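Local coordinates for putative prephenate dehydratase (Streptococcus mutans, PDB 4LUB), which probably catalyses the conversion of prephenate to phenylpyruvate, with loss of water and carbon dioxide, in the biosynthesis of phenylalanine, at residues B[218-223]-B[241-246]. Numbering follows the deposited sequence.
Sequences RGIDLT and IDFENH
Leu222 packs against the ring of Phe243, its CB lying 3.5 Å from CE1 of Phe243. The two residues share a face of the sheet because they are paired across the strands; CG of Leu222, anti to the backbone N (chi1 -171°), sits beside the carbonyl carbon. The CD2 methyl of Leu222 lies over one face of the Phe243 ring in a CH-pi contact, offset toward the rim, although its exact place is doubtful because it is modelled too close to Ile241. At the root of the aromatic side chain, CG2 of Ile220 meets CB of Phe243 at 3.7 Å, the two side chains crossing at about a right angle. Phe215 of helix 208-216 stacks on Phe243 and also touches Ile220, so the ring belongs to the layer between sheet and helices.

The backbones hold this packing in register. Leu222 and Phe243 form a non-hydrogen-bonded antiparallel pair, flanked by Glu244 N to Asp221 O (3.2 Å) and Thr223 N to Asp242 O (3.0 Å); the latter donor stands above the carbonyl plane.

Two waters bridge the segments. One ties the backbone N of Asp221 and O of Gly219 to Glu244 OE1, beside a carboxylate pair whose OD2 of Asp221 and OE1 of Glu244 lie 4.1 Å apart, probably a mild repulsion. Another links Thr223 OG1 to Asp242 OD2, while Ser195 and Arg174 also hold the Asp242 carboxylate.

Gly219 ends helix 208-216 in a Schellman motif, and the chain then enters the hairpin of strands 222-229 and 237-244: the helix-to-strand passage of an ACT domain, whose helices pack on one face of an antiparallel sheet.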
loop_
_atom_site.group_PDB
_atom_site.type_symbol
_atom_site.label_atom_id
_atom_site.label_comp_id
_atom_site.label_asym_id
_atom_site.label_seq_id
_atom_site.Cartn_x
_atom_site.Cartn_y
_atom_site.Cartn_z
ATOM N N ARG B 218 14.321 17.311 -8.636
ATOM C CA ARG B 218 14.098 18.660 -8.119
ATOM C C ARG B 218 14.312 18.727 -6.608
ATOM O O ARG B 218 14.166 19.788 -6.005
ATOM C CB ARG B 218 12.676 19.153 -8.441
ATOM C CG ARG B 218 12.288 19.121 -9.914
ATOM C CD ARG B 218 10.899 19.719 -10.129
ATOM N NE ARG B 218 10.715 20.193 -11.499
ATOM C CZ ARG B 218 10.407 19.418 -12.534
ATOM N NH1 ARG B 218 10.218 18.110 -12.377
ATOM N NH2 ARG B 218 10.275 19.955 -13.731
ATOM N N GLY B 219 14.671 17.600 -6.002
ATOM C CA GLY B 219 14.816 17.538 -4.559
ATOM C C GLY B 219 13.534 17.662 -3.745
ATOM O O GLY B 219 13.579 18.038 -2.574
ATOM N N ILE B 220 12.391 17.371 -4.356
ATOM C CA ILE B 220 11.127 17.313 -3.613
ATOM C C ILE B 220 10.972 15.914 -3.019
ATOM O O ILE B 220 10.807 14.941 -3.754
ATOM C CB ILE B 220 9.920 17.658 -4.504
ATOM C CG1 ILE B 220 10.053 19.093 -5.046
ATOM C CG2 ILE B 220 8.601 17.497 -3.732
ATOM C CD1 ILE B 220 9.251 19.344 -6.319
ATOM N N ASP B 221 11.024 15.815 -1.692
ATOM C CA ASP B 221 11.048 14.506 -1.018
ATOM C C ASP B 221 9.707 13.792 -0.984
ATOM O O ASP B 221 8.704 14.354 -0.557
ATOM C CB ASP B 221 11.556 14.635 0.424
ATOM C CG ASP B 221 13.014 15.041 0.491
ATOM O OD1 ASP B 221 13.773 14.656 -0.415
ATOM O OD2 ASP B 221 13.401 15.699 1.469
ATOM N N LEU B 222 9.728 12.537 -1.418
ATOM C CA LEU B 222 8.604 11.623 -1.281
ATOM C C LEU B 222 8.535 11.170 0.171
ATOM O O LEU B 222 9.535 10.722 0.735
ATOM C CB LEU B 222 8.791 10.425 -2.225
ATOM C CG LEU B 222 7.750 9.328 -2.531
ATOM C CD1 LEU B 222 7.553 8.380 -1.372
ATOM C CD2 LEU B 222 6.423 9.892 -2.982
ATOM N N THR B 223 7.363 11.307 0.783
ATOM C CA THR B 223 7.215 10.958 2.193
ATOM C C THR B 223 6.279 9.772 2.391
ATOM O O THR B 223 6.198 9.216 3.484
ATOM C CB THR B 223 6.698 12.154 3.021
ATOM O OG1 THR B 223 5.351 12.465 2.638
ATOM C CG2 THR B 223 7.585 13.379 2.806
ATOM N N ILE B 241 0.680 9.048 -3.510
ATOM C CA ILE B 241 1.969 9.623 -3.176
ATOM C C ILE B 241 1.870 10.955 -2.426
ATOM O O ILE B 241 1.117 11.846 -2.817
ATOM C CB ILE B 241 2.814 9.759 -4.468
ATOM C CG1 ILE B 241 3.138 8.378 -5.010
ATOM C CG2 ILE B 241 4.161 10.372 -4.161
ATOM C CD1 ILE B 241 3.723 8.367 -6.384
ATOM N N ASP B 242 2.625 11.071 -1.335
ATOM C CA ASP B 242 2.771 12.342 -0.631
ATOM C C ASP B 242 4.153 12.928 -0.912
ATOM O O ASP B 242 5.152 12.203 -0.953
ATOM C CB ASP B 242 2.596 12.204 0.888
ATOM C CG ASP B 242 1.266 11.577 1.298
ATOM O OD1 ASP B 242 0.344 11.420 0.463
ATOM O OD2 ASP B 242 1.143 11.277 2.500
ATOM N N PHE B 243 4.203 14.246 -1.074
ATOM C CA PHE B 243 5.460 14.964 -1.218
ATOM C C PHE B 243 5.422 16.178 -0.322
ATOM O O PHE B 243 4.356 16.737 -0.062
ATOM C CB PHE B 243 5.680 15.434 -2.662
ATOM C CG PHE B 243 6.053 14.342 -3.617
ATOM C CD1 PHE B 243 7.319 13.791 -3.596
ATOM C CD2 PHE B 243 5.149 13.884 -4.557
ATOM C CE1 PHE B 243 7.671 12.790 -4.474
ATOM C CE2 PHE B 243 5.508 12.885 -5.438
ATOM C CZ PHE B 243 6.766 12.336 -5.398
ATOM N N GLU B 244 6.589 16.598 0.141
ATOM C CA GLU B 244 6.689 17.861 0.842
ATOM C C GLU B 244 6.268 18.976 -0.104
ATOM O O GLU B 244 6.602 18.959 -1.292
ATOM C CB GLU B 244 8.093 18.074 1.401
ATOM C CG GLU B 244 8.197 17.573 2.839
ATOM C CD GLU B 244 9.607 17.512 3.369
ATOM O OE1 GLU B 244 10.494 18.194 2.809
ATOM O OE2 GLU B 244 9.823 16.775 4.357
ATOM N N ASN B 245 5.481 19.913 0.413
ATOM C CA ASN B 245 4.966 21.005 -0.401
ATOM C C ASN B 245 5.435 22.355 0.128
ATOM O O ASN B 245 4.676 23.319 0.161
ATOM C CB ASN B 245 3.435 20.957 -0.434
ATOM C CG ASN B 245 2.845 21.816 -1.536
ATOM O OD1 ASN B 245 3.396 21.899 -2.634
ATOM N ND2 ASN B 245 1.750 22.503 -1.230
ATOM N N HIS B 246 6.694 22.415 0.539
ATOM C CA HIS B 246 7.290 23.651 1.041
ATOM C C HIS B 246 7.569 24.628 -0.098
ATOM O O HIS B 246 7.489 25.839 0.077
ATOM C CB HIS B 246 8.563 23.340 1.829
ATOM C CG HIS B 246 8.302 22.620 3.111
ATOM N ND1 HIS B 246 7.630 23.207 4.165
ATOM C CD2 HIS B 246 8.598 21.361 3.507
ATOM C CE1 HIS B 246 7.534 22.341 5.157
ATOM N NE2 HIS B 246 8.111 21.213 4.783
HETATM O O HOH W 1 11.389 18.206 -0.246
HETATM O O HOH W 2 3.359 11.468 4.071
#